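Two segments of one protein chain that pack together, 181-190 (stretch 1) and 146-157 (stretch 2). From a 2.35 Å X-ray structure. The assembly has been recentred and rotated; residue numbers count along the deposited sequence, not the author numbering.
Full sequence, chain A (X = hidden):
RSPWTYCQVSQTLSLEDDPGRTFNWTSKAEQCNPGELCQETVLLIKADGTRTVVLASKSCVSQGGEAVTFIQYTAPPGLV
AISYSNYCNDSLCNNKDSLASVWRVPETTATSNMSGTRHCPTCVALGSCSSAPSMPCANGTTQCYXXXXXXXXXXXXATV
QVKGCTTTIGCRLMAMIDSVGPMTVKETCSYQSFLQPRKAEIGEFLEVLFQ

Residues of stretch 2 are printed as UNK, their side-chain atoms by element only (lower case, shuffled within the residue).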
# COMPACT_ATOMS: atom_id res chain seq x y z
N GLY A 181 -5.92 -7.72 -1.41
CA GLY A 181 -5.52 -9.10 -1.69
C GLY A 181 -5.65 -9.91 -0.41
O GLY A 181 -6.70 -9.89 0.22
N PRO A 182 -4.57 -10.56 0.07
CA PRO A 182 -4.65 -11.40 1.26
C PRO A 182 -4.57 -10.62 2.57
O PRO A 182 -4.67 -11.23 3.59
CB PRO A 182 -3.44 -12.33 1.10
CG PRO A 182 -2.42 -11.46 0.41
CD PRO A 182 -3.21 -10.52 -0.48
N MET A 183 -4.41 -9.29 2.51
CA MET A 183 -4.21 -8.43 3.71
C MET A 183 -5.54 -7.82 4.12
O MET A 183 -6.33 -7.47 3.25
CB MET A 183 -3.21 -7.30 3.44
CG MET A 183 -1.81 -7.74 3.13
SD MET A 183 -0.73 -6.32 2.89
CE MET A 183 -0.68 -6.21 1.10
N THR A 184 -5.75 -7.67 5.42
CA THR A 184 -6.85 -6.90 6.05
C THR A 184 -6.25 -5.57 6.52
O THR A 184 -5.07 -5.60 6.96
CB THR A 184 -7.45 -7.76 7.17
OG1 THR A 184 -7.99 -8.89 6.49
CG2 THR A 184 -8.51 -7.06 7.99
N VAL A 185 -7.05 -4.50 6.48
CA VAL A 185 -6.65 -3.10 6.83
C VAL A 185 -7.61 -2.55 7.85
O VAL A 185 -8.80 -2.53 7.54
CB VAL A 185 -6.68 -2.12 5.63
CG1 VAL A 185 -5.64 -1.03 5.83
CG2 VAL A 185 -6.50 -2.81 4.30
N LYS A 186 -7.08 -2.00 8.93
CA LYS A 186 -7.81 -1.11 9.87
C LYS A 186 -7.15 0.26 9.80
O LYS A 186 -5.91 0.33 9.75
CB LYS A 186 -7.79 -1.68 11.30
CG LYS A 186 -8.64 -2.93 11.50
CD LYS A 186 -9.29 -3.07 12.89
CE LYS A 186 -9.69 -4.49 13.25
NZ LYS A 186 -8.52 -5.32 13.61
N GLU A 187 -7.94 1.32 9.78
CA GLU A 187 -7.44 2.71 9.69
C GLU A 187 -8.00 3.44 10.91
O GLU A 187 -9.19 3.35 11.13
CB GLU A 187 -7.85 3.38 8.37
CG GLU A 187 -7.49 4.86 8.32
CD GLU A 187 -7.67 5.55 6.98
OE1 GLU A 187 -7.97 4.86 5.98
OE2 GLU A 187 -7.50 6.79 6.92
N THR A 188 -7.16 4.16 11.64
CA THR A 188 -7.58 5.09 12.71
C THR A 188 -6.85 6.39 12.41
O THR A 188 -5.76 6.32 11.79
CB THR A 188 -7.32 4.48 14.11
OG1 THR A 188 -5.94 4.14 14.17
CG2 THR A 188 -8.09 3.21 14.38
N CYS A 189 -7.41 7.53 12.78
CA CYS A 189 -6.75 8.82 12.51
C CYS A 189 -7.29 9.93 13.40
O CYS A 189 -8.39 9.77 13.99
CB CYS A 189 -6.89 9.18 11.03
SG CYS A 189 -8.27 10.28 10.65
N SER A 190 -6.51 11.01 13.47
CA SER A 190 -6.97 12.40 13.68
C SER A 190 -6.90 13.15 12.36
O SER A 190 -6.00 12.87 11.51
CB SER A 190 -6.10 13.10 14.67
OG SER A 190 -6.09 12.39 15.86
N UNK A 146 -3.38 12.66 10.47
CA UNK A 146 -2.43 11.85 11.28
C UNK A 146 -3.10 10.49 11.51
O UNK A 146 -4.07 10.45 12.26
o UNK A 146 -3.67 14.80 13.20
c UNK A 146 -1.58 13.95 12.48
c UNK A 146 -2.70 14.96 12.48
n UNK A 146 -2.58 16.01 11.67
c UNK A 146 -2.12 12.53 12.62
N UNK A 147 -2.63 9.46 10.81
CA UNK A 147 -3.28 8.14 10.81
C UNK A 147 -2.31 7.00 11.08
O UNK A 147 -1.07 7.19 11.01
N UNK A 148 -2.90 5.84 11.34
CA UNK A 148 -2.21 4.56 11.59
C UNK A 148 -2.97 3.51 10.79
O UNK A 148 -4.21 3.47 10.88
c UNK A 148 -2.09 4.31 13.10
c UNK A 148 1.33 4.50 15.11
n UNK A 148 0.72 5.53 15.67
c UNK A 148 -0.75 3.13 14.90
n UNK A 148 2.64 4.55 14.93
c UNK A 148 -1.38 3.03 13.52
n UNK A 148 0.68 3.38 14.76
N UNK A 149 -2.24 2.74 9.98
CA UNK A 149 -2.79 1.64 9.18
C UNK A 149 -2.27 0.35 9.79
O UNK A 149 -1.06 0.21 9.87
c UNK A 149 -4.39 3.22 7.18
c UNK A 149 -2.88 3.05 7.04
c UNK A 149 -2.48 3.04 5.58
c UNK A 149 -2.38 1.78 7.72
N UNK A 150 -3.19 -0.53 10.17
CA UNK A 150 -2.93 -1.86 10.77
C UNK A 150 -3.16 -2.91 9.68
O UNK A 150 -4.29 -2.99 9.18
c UNK A 150 -3.92 -2.01 11.93
c UNK A 150 -3.42 -2.76 13.11
o UNK A 150 -1.21 -2.57 13.90
c UNK A 150 -2.32 -1.98 13.79
o UNK A 150 -2.57 -0.78 14.18
N UNK A 151 -2.13 -3.64 9.26
CA UNK A 151 -2.25 -4.73 8.26
C UNK A 151 -2.07 -6.09 8.94
O UNK A 151 -1.21 -6.22 9.83
c UNK A 151 -1.75 -0.93 4.93
c UNK A 151 -0.75 -2.13 6.72
c UNK A 151 -1.44 -3.27 6.38
c UNK A 151 -2.45 -2.06 4.58
c UNK A 151 -0.89 -0.97 5.99
c UNK A 151 -2.31 -3.23 5.30
c UNK A 151 -1.24 -4.55 7.14
N UNK A 152 -2.88 -7.06 8.54
CA UNK A 152 -2.88 -8.44 9.11
C UNK A 152 -3.23 -9.43 8.02
O UNK A 152 -3.80 -9.05 7.01
o UNK A 152 -5.04 -8.08 10.07
c UNK A 152 -3.76 -8.57 10.34
N UNK A 153 -2.77 -10.67 8.19
CA UNK A 153 -3.00 -11.75 7.22
C UNK A 153 -1.86 -11.82 6.25
O UNK A 153 -1.10 -10.84 6.17
N UNK A 154 -1.73 -12.97 5.59
CA UNK A 154 -0.86 -13.19 4.43
C UNK A 154 0.59 -13.15 4.80
O UNK A 154 1.40 -13.03 3.86
N UNK A 155 0.93 -13.27 6.09
CA UNK A 155 2.32 -13.13 6.58
C UNK A 155 2.82 -11.69 6.41
O UNK A 155 4.05 -11.48 6.30
N UNK A 156 1.90 -10.71 6.42
CA UNK A 156 2.17 -9.30 6.06
C UNK A 156 1.85 -8.37 7.22
O UNK A 156 1.70 -7.16 6.92
c UNK A 156 1.27 -8.84 4.90
c UNK A 156 3.36 -7.39 2.89
s UNK A 156 3.40 -9.16 3.21
c UNK A 156 1.65 -9.39 3.56
N UNK A 157 1.78 -8.86 8.47
CA UNK A 157 1.34 -8.09 9.66
C UNK A 157 2.28 -6.90 9.86
O UNK A 157 3.50 -7.12 9.90
c UNK A 157 0.38 -10.19 10.74
c UNK A 157 1.28 -8.97 10.91
o UNK A 157 0.86 -11.16 10.17
o UNK A 157 -0.76 -10.13 11.19

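Position 146 carries three carbons, the third bearing one oxygen and one nitrogen, an amide at the end of a two-carbon arm that bends back toward Ser190. This is Gln146. Its backbone makes a two-way pair with Ser190: Gln146 N donates to Ser190 O at 2.8 Å, and Gln146 O accepts from Ser190 N at 2.8 Å.

Position 147 has no atom beyond its backbone, which runs beside Cys189, so it is Gly147. The strands pinch here, Gly147 CA lying 3.9 Å from Cys189 CA, and an ideal CB would sit 3.3 Å from Thr188 O and 3.5 Å from Cys189 CB.

Position 148 shows three carbons, a nitrogen, then a carbon with two more nitrogens: a guanidinium on an arm whose root lies near Thr188, hence Arg148. Arg148 CB is 4.0 Å from Thr188 OG1; the end leads away and is hydrogen-bonded elsewhere in the structure. Arg148 N reaches Thr188 O at 2.9 Å.

Position 149 has four carbons forked at the second, and one branch meets the side chain of Glu187. This is Leu149, a buried side chain resting on the aliphatic start of an acidic one: Leu149 CD2 lies 3.7 Å from Glu187 CB.

At position 150 three carbons end in two oxygens, a carboxylate on an arm that starts beside Lys186: Glu150. The CB atoms of Glu150 and Lys186 are 3.9 Å apart, yet both side chains lead away at their ends, so the backbone carries this pairing: Glu150 N to Lys186 O at 2.9 Å and Lys186 N to Glu150 O at 3.0 Å.

Position 151 has one carbon and then a ring of six, with no oxygen, lying against Val185 and Met183: Phe151. Val185 CG1 packs 3.6 Å from Phe151 CE1, and Met183 SD lies obliquely, 5.1 Å from the ring centroid.

Position 152 offers one carbon and one oxygen beside Thr184, the small Ser152. Ser152 O accepts from Thr184 N at 2.9 Å, and Ser152 OG lies 3.8 Å from Thr184 CB.

Position 153 has no side-chain atoms and its backbone passes Pro182: Gly153. Its positive phi favours glycine, and an ideal CB would clash with Pro182 O at 2.9 Å.

Position 154 is equally bare, again near Pro182: Gly154. Phi is positive here too, and an ideal CB would be tight against Pro182 CB at 3.2 Å.

Position 155 also lacks a side chain and touches nothing on stretch 1: Gly155, with positive phi.

Position 156 has an unbranched chain of two carbons, sulfur and carbon, packed on Met183: Met156. It closes a type I' turn, Met156 N bonding to Gly153 O at 3.0 Å, while Met156 CB meets Met183 CG at 3.7 Å.

Position 157 has two carbons, the second with two oxygens, pointing away and out of reach: Asp157.

The contact is an antiparallel ladder of eight backbone hydrogen bonds, with alternation sorting the side chains. Val185, Glu187, Leu149 and Phe151 share one face, where Val185 packs on Phe151; Thr184, Lys186, Thr188, Arg148, Glu150 and Ser152 line the other, more exposed one. Backbone pairing sets the register, the strands come closest at Gly147 and Cys189, and Gly153 and Gly154 suit the turn beside Pro182.

Stretch 2, residues 146-157: QGRLEFSGGGMD
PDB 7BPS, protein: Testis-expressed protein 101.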